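Local coordinates for protein levoglucosan dehydrogenase (PDB 6A3F) that catalyses the NAD(+)-dependent oxidation of levoglucosan to 3-dehydrolevoglucosan, as a homotetrameric member of the Gfo/Idh/MocA family, at residues B[146-151]-B[376-381]; B[110-114]-B[135-140]. All coordinates share one frame; numbering follows the deposited sequence.

Contact 1. Residues B[146-151]-B[376-381]; sequences VHMVAF and VSPSFA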
loop_
_atom_site.group_PDB
_atom_site.type_symbol
_atom_site.label_atom_id
_atom_site.label_comp_id
_atom_site.label_asym_id
_atom_site.label_seq_id
_atom_site.Cartn_x
_atom_site.Cartn_y
_atom_site.Cartn_z
ATOM N N VAL B 146 -0.950 27.317 32.558
ATOM C CA VAL B 146 -0.613 26.496 31.427
ATOM C C VAL B 146 -1.662 26.775 30.358
ATOM O O VAL B 146 -2.886 26.738 30.652
ATOM C CB VAL B 146 -0.596 25.008 31.809
ATOM C CG1 VAL B 146 -0.350 24.144 30.567
ATOM C CG2 VAL B 146 0.444 24.740 32.885
ATOM N N HIS B 147 -1.199 27.092 29.172
ATOM C CA HIS B 147 -2.087 27.336 28.053
ATOM C C HIS B 147 -1.688 26.438 26.875
ATOM O O HIS B 147 -0.496 26.362 26.514
ATOM C CB HIS B 147 -2.071 28.823 27.647
ATOM C CG HIS B 147 -0.724 29.449 27.588
ATOM N ND1 HIS B 147 -0.046 29.600 26.415
ATOM C CD2 HIS B 147 0.046 29.997 28.558
ATOM C CE1 HIS B 147 1.101 30.200 26.657
ATOM N NE2 HIS B 147 1.171 30.467 27.973
ATOM N N MET B 148 -2.700 25.849 26.238
ATOM C CA MET B 148 -2.449 24.855 25.165
ATOM C C MET B 148 -3.478 25.019 24.050
ATOM O O MET B 148 -4.671 25.223 24.306
ATOM C CB MET B 148 -2.527 23.440 25.743
ATOM C CG MET B 148 -1.877 22.366 24.882
ATOM S SD MET B 148 -1.971 20.756 25.648
ATOM C CE MET B 148 -0.867 19.823 24.573
ATOM N N VAL B 149 -3.016 24.922 22.800
ATOM C CA VAL B 149 -3.946 24.884 21.650
ATOM C C VAL B 149 -3.990 23.435 21.112
ATOM O O VAL B 149 -2.962 22.761 21.113
ATOM C CB VAL B 149 -3.586 25.919 20.566
ATOM C CG1 VAL B 149 -2.212 25.728 19.973
ATOM C CG2 VAL B 149 -4.643 25.984 19.487
ATOM N N ALA B 150 -5.165 22.974 20.705
ATOM C CA ALA B 150 -5.445 21.515 20.488
ATOM C C ALA B 150 -5.006 21.069 19.088
ATOM O O ALA B 150 -5.883 20.602 18.310
ATOM C CB ALA B 150 -6.924 21.248 20.672
ATOM N N PHE B 151 -3.726 21.246 18.752
ATOM C CA PHE B 151 -3.158 20.612 17.541
ATOM C C PHE B 151 -2.791 19.150 17.919
ATOM O O PHE B 151 -1.618 18.738 18.048
ATOM C CB PHE B 151 -1.985 21.428 16.983
ATOM C CG PHE B 151 -2.360 22.749 16.369
ATOM C CD1 PHE B 151 -3.328 22.821 15.376
ATOM C CD2 PHE B 151 -1.778 23.929 16.823
ATOM C CE1 PHE B 151 -3.675 24.036 14.807
ATOM C CE2 PHE B 151 -2.135 25.147 16.260
ATOM C CZ PHE B 151 -3.099 25.196 15.275
ATOM N N VAL B 376 3.683 23.886 28.170
ATOM C CA VAL B 376 3.438 22.845 27.226
ATOM C C VAL B 376 3.533 23.410 25.815
ATOM O O VAL B 376 3.385 24.649 25.555
ATOM C CB VAL B 376 2.089 22.168 27.504
ATOM C CG1 VAL B 376 0.911 23.006 27.046
ATOM C CG2 VAL B 376 2.049 20.772 26.933
ATOM N N SER B 377 3.834 22.493 24.888
ATOM C CA SER B 377 3.846 22.803 23.476
ATOM C C SER B 377 2.842 21.904 22.741
ATOM O O SER B 377 2.781 20.698 23.063
ATOM C CB SER B 377 5.241 22.587 22.936
ATOM O OG SER B 377 5.323 23.094 21.626
ATOM N N PRO B 378 2.038 22.429 21.807
ATOM C CA PRO B 378 1.914 23.859 21.455
ATOM C C PRO B 378 1.052 24.700 22.411
ATOM O O PRO B 378 -0.059 24.291 22.823
ATOM C CB PRO B 378 1.284 23.802 20.063
ATOM C CG PRO B 378 0.352 22.581 20.157
ATOM C CD PRO B 378 0.990 21.642 21.156
ATOM N N SER B 379 1.580 25.889 22.719
ATOM C CA SER B 379 0.924 26.844 23.614
ATOM C C SER B 379 0.137 27.879 22.804
ATOM O O SER B 379 0.028 27.833 21.583
ATOM C CB SER B 379 1.946 27.520 24.494
ATOM O OG SER B 379 2.623 28.536 23.753
ATOM N N PHE B 380 -0.407 28.878 23.497
ATOM C CA PHE B 380 -0.988 30.020 22.814
ATOM C C PHE B 380 0.069 30.793 22.006
ATOM O O PHE B 380 -0.307 31.424 21.028
ATOM C CB PHE B 380 -1.683 30.966 23.803
ATOM C CG PHE B 380 -3.070 30.567 24.256
ATOM C CD1 PHE B 380 -3.505 29.244 24.183
ATOM C CD2 PHE B 380 -3.891 31.502 24.878
ATOM C CE1 PHE B 380 -4.735 28.876 24.674
ATOM C CE2 PHE B 380 -5.129 31.135 25.374
ATOM C CZ PHE B 380 -5.552 29.825 25.261
ATOM N N ALA B 381 1.352 30.735 22.369
ATOM C CA ALA B 381 2.398 31.303 21.532
ATOM C C ALA B 381 2.365 30.637 20.158
ATOM O O ALA B 381 2.424 31.308 19.155
ATOM C CB ALA B 381 3.766 31.147 22.146
HETATM O O HOH W 1 1.836 26.352 28.259
#
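Along strand 147-149, at one edge of the parallel Rossmann sheet within this chain, His147 and Val149 bind Phe380 and Pro378 of the loop that leads into helix 380-399. On its other side the strand is bonded through Met148 to strand 119-122. Val149 N donates to Pro378 O (3.0 Å), and the same oxygen receives a CA-H...O contact from Met148 CA. A cis peptide bond precedes Pro378, whose CG packs against Val149 O and Phe151 CB. Phe151 in turn reaches Lys124, which binds both NADH and levoglucosan; Ala150, next to Phe151 in the chain, binds NADH.

Ser379 is the N-cap, its OG accepting from Ala381 N at 2.9 Å. The amide just before it, Phe380 N, is taken by the strand and donates to His147 ND1 (3.0 Å, 154° at the hydrogen), almost exactly in the imidazole plane. This bond uses ND1 as acceptor, so the proton of a neutral ring would probably sit on NE2. With chi1 at 44°, the imidazole stands between its own backbone N and carbonyl carbon and turns its edge to the Phe380 face in an offset edge-to-face pair, centroids 5.3 Å apart. Toward the other end, Met148 runs out extended and crosses Val376 at about a right angle, its CG and SD touching Val376 CG1. One water accepts from both His147 N and Val376 N and lies over the centre of the imidazole face. Over the Phe380 ring sits His147 CB, 3.9 Å from the centroid.

Contact 2. Residues B[110-114]-B[135-140]; sequences AIAAA and AMYDAV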
loop_
_atom_site.group_PDB
_atom_site.type_symbol
_atom_site.label_atom_id
_atom_site.label_comp_id
_atom_site.label_asym_id
_atom_site.label_seq_id
_atom_site.Cartn_x
_atom_site.Cartn_y
_atom_site.Cartn_z
ATOM N N ALA B 110 -11.273 32.768 26.593
ATOM C CA ALA B 110 -9.943 32.493 27.046
ATOM C C ALA B 110 -9.405 33.670 27.869
ATOM O O ALA B 110 -8.733 33.463 28.886
ATOM C CB ALA B 110 -9.037 32.237 25.871
ATOM N N ILE B 111 -9.687 34.880 27.413
ATOM C CA ILE B 111 -9.138 36.047 28.101
ATOM C C ILE B 111 -9.754 36.142 29.508
ATOM O O ILE B 111 -9.029 36.415 30.444
ATOM C CB ILE B 111 -9.326 37.315 27.254
ATOM C CG1 ILE B 111 -8.415 37.251 26.021
ATOM C CG2 ILE B 111 -9.082 38.580 28.091
ATOM C CD1 ILE B 111 -8.816 38.170 24.904
ATOM N N ALA B 112 -11.056 35.864 29.620
ATOM C CA ALA B 112 -11.756 35.826 30.895
ATOM C C ALA B 112 -11.180 34.727 31.800
ATOM O O ALA B 112 -10.912 34.980 33.005
ATOM C CB ALA B 112 -13.241 35.669 30.669
ATOM N N ALA B 113 -10.960 33.523 31.250
ATOM C CA ALA B 113 -10.297 32.440 32.001
ATOM C C ALA B 113 -8.862 32.822 32.415
ATOM O O ALA B 113 -8.425 32.523 33.523
ATOM C CB ALA B 113 -10.279 31.186 31.147
ATOM N N ALA B 114 -8.088 33.420 31.525
ATOM C CA ALA B 114 -6.728 33.855 31.881
ATOM C C ALA B 114 -6.777 34.838 33.072
ATOM O O ALA B 114 -5.996 34.728 34.009
ATOM C CB ALA B 114 -6.052 34.498 30.692
ATOM N N ALA B 135 -4.454 38.969 21.217
ATOM C CA ALA B 135 -5.068 39.345 22.461
ATOM C C ALA B 135 -5.097 38.143 23.403
ATOM O O ALA B 135 -4.908 38.276 24.606
ATOM C CB ALA B 135 -6.462 39.880 22.216
ATOM N N MET B 136 -5.330 36.948 22.875
ATOM C CA MET B 136 -5.325 35.741 23.756
ATOM C C MET B 136 -3.915 35.455 24.281
ATOM O O MET B 136 -3.662 35.202 25.492
ATOM C CB MET B 136 -5.874 34.523 22.995
ATOM C CG MET B 136 -7.331 34.662 22.662
ATOM S SD MET B 136 -7.914 33.438 21.420
ATOM C CE MET B 136 -7.800 31.958 22.434
ATOM N N TYR B 137 -2.988 35.486 23.366
ATOM C CA TYR B 137 -1.615 35.274 23.746
ATOM C C TYR B 137 -1.191 36.306 24.814
ATOM O O TYR B 137 -0.622 35.949 25.869
ATOM C CB TYR B 137 -0.765 35.365 22.491
ATOM C CG TYR B 137 0.698 35.324 22.767
ATOM C CD1 TYR B 137 1.233 34.267 23.484
ATOM C CD2 TYR B 137 1.534 36.333 22.328
ATOM C CE1 TYR B 137 2.582 34.214 23.757
ATOM C CE2 TYR B 137 2.889 36.297 22.610
ATOM C CZ TYR B 137 3.407 35.227 23.311
ATOM O OH TYR B 137 4.739 35.184 23.602
ATOM N N ASP B 138 -1.493 37.595 24.538
ATOM C CA ASP B 138 -1.104 38.654 25.512
ATOM C C ASP B 138 -1.739 38.418 26.892
ATOM O O ASP B 138 -1.108 38.631 27.922
ATOM C CB ASP B 138 -1.463 40.015 24.957
ATOM C CG ASP B 138 -0.551 40.483 23.870
ATOM O OD1 ASP B 138 0.606 39.963 23.702
ATOM O OD2 ASP B 138 -1.008 41.411 23.155
ATOM N N ALA B 139 -2.947 37.901 26.931
ATOM C CA ALA B 139 -3.627 37.672 28.184
ATOM C C ALA B 139 -2.964 36.564 29.003
ATOM O O ALA B 139 -3.193 36.496 30.203
ATOM C CB ALA B 139 -5.059 37.325 27.907
ATOM N N VAL B 140 -2.268 35.608 28.365
ATOM C CA VAL B 140 -1.802 34.443 29.132
ATOM C C VAL B 140 -0.300 34.525 29.331
ATOM O O VAL B 140 0.240 33.945 30.262
ATOM C CB VAL B 140 -2.146 33.108 28.443
ATOM C CG1 VAL B 140 -3.637 32.982 28.176
ATOM C CG2 VAL B 140 -1.305 32.891 27.183
#
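Helices 106-115 and 130-141 run side by side in the same direction, their short segments 110-114 and 135-140 only 5° from parallel with axes 9.0 Å apart, and the CA atoms come nearest at Ile111 and Ala139 and at Ala114 and Val140, 5.7 Å in both pairs. The small residues permit this spacing: alanine methyls occupy much of the seam, and no hydrogen bond crosses it.

Ile111 is the largest side chain that 110-114 contributes. Its CG1 lies anti to the carbonyl carbon (chi1 -70°), which sends the ethyl branch across to the other helix, where CG1 rests 3.9 Å from Ala139 CB. The terminal CD1 reaches further toward Ala135, touching its CB at 4.0 Å and lying against its carbonyl oxygen. That oxygen also accepts the helical bond from Ala139 N, so the branch packs beside a carbonyl already used within its own helix. One turn on, Ala114 CB drops between Ala139 and Val140: it meets Ala139 O at 3.5 Å and Val140 CG1 at 3.8 Å. Lys143 also donates to Ala139 O.

Near the start of the seam, Met136 answers from the second helix. A bend at chi3 (69°) folds its CE back over Ala110 CB, 3.7 Å away, and the same side chain packs on His106, an NADH-binding residue at the beginning of helix 106-115. Phe380 of helix 380-399 touches Ala110, Met136 and Val140, covering the seam from one side, while Ala112 and Ala113 face helix 85-89. Two neighbouring parallel helices of this kind, linked through an intervening strand, here 119-122, are the layer formed by successive right-handed beta-alpha-beta crossovers on one face of a Rossmann fold.

Overall arrangement
From the N terminus, the chain passes through helix 106-115, strand 119-122 and helix 130-141, where contact 2 closes a short loop of 20 residues within the nucleotide-binding domain. Strand 147-149 follows directly, and contact 1 opens there; it closes only 224 residues later, after the chain has built all but the last strand of the large mixed sheet and helix 355-371. The two are therefore in series, neither nested nor crossed. Contact 2 ties neighbouring helices of the Rossmann layer, whereas contact 1 brings the late helix 380-399 back to the sheet's last strand. Their centres are 12 Å apart, and they touch where Val140 packs on His147 and where Tyr137 lies beside Ala381.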